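Local coordinates for 16S rRNA methyltransferase (Streptomyces sp. DSM 40477, PDB 3MQ2), which methylates N1 of adenine 1408 in 16S rRNA with S-adenosyl-L-methionine as methyl donor, conferring resistance to aminoglycosides such as kanamycin and apramycin, at residues P42-V45 with A46-P50; D58-K61 with S62-E65. All blocks are in the same frame, centred on the assembly; numbering follows the deposited sequence.

The two contacts follow one another along the first part of the Rossmann-like methyltransferase fold. Contact 1 takes in the last two turns of helix 40-48, the helix of the beta-alpha-beta unit that joins strand 29-34 to strand 52-58, and the residues just after it. Contact 2 takes over where strand 52-58 ends and turns the chain into helix 65-71. Their centres lie 19 Å apart and their nearest atoms about 8 Å, so they do not touch. Contact 2 binds the ribose of S-adenosyl-L-homocysteine directly through D58, whereas contact 1 stays behind the pocket: the side chain of P42 is about 7 Å from the ligand.

Contact 1 (P42-V45 with A46-P50); sequences PYKV and ARQNP
The backbone of P42-N49 closes the last turns of a helix through successive i to i+4 bonds, A46 N to P42 O, R47 N to Y43 O and Q48 N to K44 O, until at N49 the backbone leaves helical angles. V45 O marks the change. N49 N gives it a weak, strongly bent bond, while N49 ND2 lies 2.8 Å from V45 O along a much straighter path (164°), with the oxygen almost in the plane of the N49 amide. This side-chain bond is possible because CG of N49 stands beside its own backbone N (chi1 -62°), which folds the amide back over the final turn; ND2 also lies 3.7 Å from V45 CG1. OD1 of the same amide accepts from R52, tying the helix end to the start of the next strand. The helix is the crossover of a beta-alpha-beta unit in the Rossmann-like sheet, and P42, V45 and A46 pack on V54 of strand 52-58. On another side, Y43 and R47 run alongside each other and point the same way, ring and guanidinium planes turned 71° apart. R47 NH2 comes within 2.7 Å of Y43 OH, a hydroxyl also hydrogen-bonded to the backbone oxygen of G78. The extended K44 chain passes Q48 obliquely, K44 CG lying 3.8 Å from Q48 CD; NZ extends onward to a hydrogen bond with G191 O.

Contact 2 (D58-K61 with S62-E65); sequences DADK and SRME. With SAH (S-adenosyl-L-homocysteine), chain C.
This is a local contact in the loop that leads from strand 52-58 to helix 65-71, and it combines an Asx turn with the acidic ribose-binding residue of a Rossmann-like methyltransferase. D58, at the end of the strand, holds both hydroxyls of the S-adenosyl-L-homocysteine ribose: O3' donates to OD1 at 2.7 Å and O2' to OD2 at 2.9 Å. The Asx turn orients this carboxylate, because D60 N bonds to OD2 on its anti lone pair at a nearly straight 165°; OD1 is held as well by G37 N. Both carboxylate oxygens therefore serve the protein and the ligand at once, an arrangement that would probably stabilise the charged form. Behind D58, the thioether of M64 packs against the residue, CE 3.9 Å from CB. The bend at chi3 (-80°) turns the methyl back toward the strand end, and V7 of strand 5-8 also touches this side chain. Further along the loop, R63 N makes a weak bond to D60 O and M64 N bonds to K61 O from above the carbonyl plane. The R63 chain, bent at chi2 and chi3, crosses D60 at about a right angle, meeting OD2 through CG while the guanidinium carries on toward the ligand, where NH1 stops 3.7 Å from O3'. K61 also touches V7 and forms a cation-pi contact with W87. S62 grips D60 OD1 twice from the same face of the carboxylate plane: its N at 2.9 Å on the anti side, and its OG at 2.6 Å on the syn side.

Contact 1 (P42-V45 with A46-P50)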
loop_
_atom_site.group_PDB
_atom_site.type_symbol
_atom_site.label_atom_id
_atom_site.label_comp_id
_atom_site.label_asym_id
_atom_site.label_seq_id
_atom_site.Cartn_x
_atom_site.Cartn_y
_atom_site.Cartn_z
ATOM N N PRO A 42 -6.649 -3.566 -3.936
ATOM C CA PRO A 42 -7.705 -2.898 -3.164
ATOM C C PRO A 42 -9.106 -3.256 -3.659
ATOM O O PRO A 42 -10.064 -3.194 -2.893
ATOM C CB PRO A 42 -7.415 -1.404 -3.381
ATOM C CG PRO A 42 -6.556 -1.345 -4.619
ATOM C CD PRO A 42 -5.725 -2.613 -4.574
ATOM N N TYR A 43 -9.223 -3.635 -4.925
ATOM C CA TYR A 43 -10.511 -4.076 -5.441
ATOM C C TYR A 43 -10.927 -5.335 -4.684
ATOM O O TYR A 43 -12.066 -5.446 -4.224
ATOM C CB TYR A 43 -10.434 -4.344 -6.944
ATOM C CG TYR A 43 -11.776 -4.671 -7.552
ATOM C CD1 TYR A 43 -12.580 -3.673 -8.091
ATOM C CD2 TYR A 43 -12.245 -5.978 -7.580
ATOM C CE1 TYR A 43 -13.814 -3.966 -8.647
ATOM C CE2 TYR A 43 -13.484 -6.279 -8.128
ATOM C CZ TYR A 43 -14.261 -5.269 -8.662
ATOM O OH TYR A 43 -15.494 -5.565 -9.214
ATOM N N LYS A 44 -9.995 -6.273 -4.538
ATOM C CA LYS A 44 -10.261 -7.453 -3.714
ATOM C C LYS A 44 -10.595 -7.084 -2.277
ATOM O O LYS A 44 -11.570 -7.579 -1.716
ATOM C CB LYS A 44 -9.088 -8.441 -3.734
ATOM C CG LYS A 44 -9.218 -9.525 -2.649
ATOM C CD LYS A 44 -8.234 -10.663 -2.852
ATOM C CE LYS A 44 -8.493 -11.819 -1.886
ATOM N NZ LYS A 44 -7.623 -13.006 -2.175
ATOM N N VAL A 45 -9.795 -6.208 -1.672
ATOM C CA VAL A 45 -10.051 -5.816 -0.294
ATOM C C VAL A 45 -11.452 -5.224 -0.131
ATOM O O VAL A 45 -12.188 -5.605 0.785
ATOM C CB VAL A 45 -8.969 -4.856 0.246
ATOM C CG1 VAL A 45 -9.300 -4.394 1.669
ATOM C CG2 VAL A 45 -7.609 -5.538 0.215
ATOM N N ALA A 46 -11.832 -4.314 -1.029
ATOM C CA ALA A 46 -13.154 -3.699 -0.944
ATOM C C ALA A 46 -14.260 -4.737 -1.136
ATOM O O ALA A 46 -15.263 -4.725 -0.423
ATOM C CB ALA A 46 -13.290 -2.548 -1.953
ATOM N N ARG A 47 -14.067 -5.640 -2.094
ATOM C CA ARG A 47 -15.049 -6.679 -2.372
ATOM C C ARG A 47 -15.284 -7.524 -1.124
ATOM O O ARG A 47 -16.428 -7.858 -0.779
ATOM C CB ARG A 47 -14.549 -7.571 -3.505
ATOM C CG ARG A 47 -15.378 -8.821 -3.720
ATOM C CD ARG A 47 -16.674 -8.492 -4.422
ATOM N NE ARG A 47 -16.446 -8.062 -5.798
ATOM C CZ ARG A 47 -17.398 -7.588 -6.595
ATOM N NH1 ARG A 47 -18.644 -7.478 -6.152
ATOM N NH2 ARG A 47 -17.104 -7.223 -7.834
ATOM N N GLN A 48 -14.196 -7.857 -0.439
ATOM C CA GLN A 48 -14.264 -8.781 0.692
ATOM C C GLN A 48 -14.579 -8.103 2.022
ATOM O O GLN A 48 -14.891 -8.775 3.012
ATOM C CB GLN A 48 -12.960 -9.567 0.809
ATOM C CG GLN A 48 -12.713 -10.496 -0.365
ATOM C CD GLN A 48 -11.472 -11.344 -0.186
ATOM O OE1 GLN A 48 -11.243 -12.292 -0.940
ATOM N NE2 GLN A 48 -10.665 -11.010 0.814
ATOM N N ASN A 49 -14.495 -6.775 2.038
ATOM C CA ASN A 49 -14.742 -5.983 3.241
ATOM C C ASN A 49 -15.761 -4.864 2.994
ATOM O O ASN A 49 -15.407 -3.683 3.007
ATOM C CB ASN A 49 -13.432 -5.369 3.748
ATOM C CG ASN A 49 -12.407 -6.415 4.157
ATOM O OD1 ASN A 49 -12.371 -6.845 5.310
ATOM N ND2 ASN A 49 -11.558 -6.818 3.216
ATOM N N PRO A 50 -17.035 -5.229 2.782
ATOM C CA PRO A 50 -18.106 -4.285 2.429
ATOM C C PRO A 50 -18.328 -3.168 3.456
ATOM O O PRO A 50 -18.879 -2.130 3.103
ATOM C CB PRO A 50 -19.351 -5.184 2.358
ATOM C CG PRO A 50 -18.813 -6.541 2.065
ATOM C CD PRO A 50 -17.512 -6.623 2.802
#

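Contact 2 (D58-K61 with S62-E65)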
loop_
_atom_site.group_PDB
_atom_site.type_symbol
_atom_site.label_atom_id
_atom_site.label_comp_id
_atom_site.label_asym_id
_atom_site.label_seq_id
_atom_site.Cartn_x
_atom_site.Cartn_y
_atom_site.Cartn_z
ATOM N N ASP A 58 -1.894 5.954 -6.501
ATOM C CA ASP A 58 -0.645 5.727 -7.210
ATOM C C ASP A 58 -0.233 7.030 -7.849
ATOM O O ASP A 58 -1.086 7.859 -8.188
ATOM C CB ASP A 58 -0.811 4.679 -8.309
ATOM C CG ASP A 58 0.512 4.059 -8.721
ATOM O OD1 ASP A 58 0.857 2.989 -8.170
ATOM O OD2 ASP A 58 1.221 4.644 -9.573
ATOM N N ALA A 59 1.072 7.190 -8.032
ATOM C CA ALA A 59 1.608 8.379 -8.712
ATOM C C ALA A 59 1.225 8.404 -10.188
ATOM O O ALA A 59 1.166 9.474 -10.805
ATOM C CB ALA A 59 3.116 8.410 -8.573
ATOM N N ASP A 60 0.983 7.227 -10.765
ATOM C CA ASP A 60 0.686 7.119 -12.195
ATOM C C ASP A 60 -0.799 6.828 -12.441
ATOM O O ASP A 60 -1.251 5.699 -12.250
ATOM C CB ASP A 60 1.548 6.014 -12.818
ATOM C CG ASP A 60 1.306 5.841 -14.313
ATOM O OD1 ASP A 60 0.346 6.429 -14.857
ATOM O OD2 ASP A 60 2.083 5.098 -14.949
ATOM N N LYS A 61 -1.553 7.835 -12.869
ATOM C CA LYS A 61 -2.998 7.682 -13.005
ATOM C C LYS A 61 -3.388 6.677 -14.085
ATOM O O LYS A 61 -4.431 6.035 -13.984
ATOM C CB LYS A 61 -3.696 9.028 -13.248
ATOM C CG LYS A 61 -3.312 9.758 -14.541
ATOM C CD LYS A 61 -4.036 11.113 -14.617
ATOM C CE LYS A 61 -3.484 12.021 -15.715
ATOM N NZ LYS A 61 -3.691 11.468 -17.080
ATOM N N SER A 62 -2.547 6.529 -15.106
ATOM C CA SER A 62 -2.876 5.641 -16.223
ATOM C C SER A 62 -3.004 4.176 -15.801
ATOM O O SER A 62 -3.779 3.425 -16.398
ATOM C CB SER A 62 -1.842 5.763 -17.341
ATOM O OG SER A 62 -0.598 5.218 -16.937
ATOM N N ARG A 63 -2.257 3.770 -14.776
ATOM C CA ARG A 63 -2.262 2.373 -14.340
ATOM C C ARG A 63 -3.623 1.952 -13.806
ATOM O O ARG A 63 -4.031 0.805 -13.949
ATOM C CB ARG A 63 -1.216 2.127 -13.245
ATOM C CG ARG A 63 0.229 2.337 -13.653
ATOM C CD ARG A 63 0.683 1.360 -14.729
ATOM N NE ARG A 63 0.461 -0.044 -14.382
ATOM C CZ ARG A 63 1.092 -0.696 -13.408
ATOM N NH1 ARG A 63 1.976 -0.072 -12.642
ATOM N NH2 ARG A 63 0.823 -1.975 -13.187
ATOM N N MET A 64 -4.317 2.895 -13.185
ATOM C CA MET A 64 -5.574 2.612 -12.510
ATOM C C MET A 64 -6.798 2.727 -13.424
ATOM O O MET A 64 -7.924 2.542 -12.970
ATOM C CB MET A 64 -5.727 3.566 -11.316
ATOM C CG MET A 64 -4.603 3.443 -10.268
ATOM S SD MET A 64 -4.793 4.616 -8.896
ATOM C CE MET A 64 -4.157 6.129 -9.639
ATOM N N GLU A 65 -6.585 3.024 -14.701
ATOM C CA GLU A 65 -7.711 3.324 -15.593
ATOM C C GLU A 65 -8.795 2.245 -15.616
ATOM O O GLU A 65 -9.951 2.511 -15.291
ATOM C CB GLU A 65 -7.245 3.581 -17.026
ATOM C CG GLU A 65 -8.420 3.801 -17.980
ATOM C CD GLU A 65 -8.013 3.812 -19.442
ATOM O OE1 GLU A 65 -6.847 4.165 -19.735
ATOM O OE2 GLU A 65 -8.863 3.466 -20.296
HETATM N N SAH C . 1.173 -2.525 -5.120
HETATM C CA SAH C . 0.897 -2.758 -6.527
HETATM C CB SAH C . 1.918 -2.050 -7.415
HETATM C CG SAH C . 3.364 -2.206 -6.958
HETATM S SD SAH C . 4.527 -1.673 -8.240
HETATM C C SAH C . 0.908 -4.250 -6.797
HETATM O O SAH C . 0.590 -4.698 -7.899
HETATM O OXT SAH C . 1.245 -5.028 -5.905
HETATM C "C5'" SAH C . 4.917 -0.248 -7.192
HETATM C "C4'" SAH C . 3.972 0.921 -7.448
HETATM O "O4'" SAH C . 4.316 1.985 -6.586
HETATM C "C3'" SAH C . 4.073 1.475 -8.871
HETATM O "O3'" SAH C . 2.784 1.549 -9.428
HETATM C "C2'" SAH C . 4.604 2.885 -8.740
HETATM O "O2'" SAH C . 3.949 3.767 -9.633
HETATM C "C1'" SAH C . 4.261 3.206 -7.299
HETATM N N9 SAH C . 5.164 4.171 -6.661
HETATM C C8 SAH C . 6.533 4.164 -6.592
HETATM N N7 SAH C . 6.923 5.258 -5.880
HETATM C C5 SAH C . 5.810 5.938 -5.500
HETATM C C6 SAH C . 5.613 7.101 -4.769
HETATM N N6 SAH C . 6.646 7.782 -4.281
HETATM N N1 SAH C . 4.328 7.537 -4.546
HETATM C C2 SAH C . 3.245 6.839 -5.039
HETATM N N3 SAH C . 3.438 5.691 -5.772
HETATM C C4 SAH C . 4.704 5.257 -5.982
#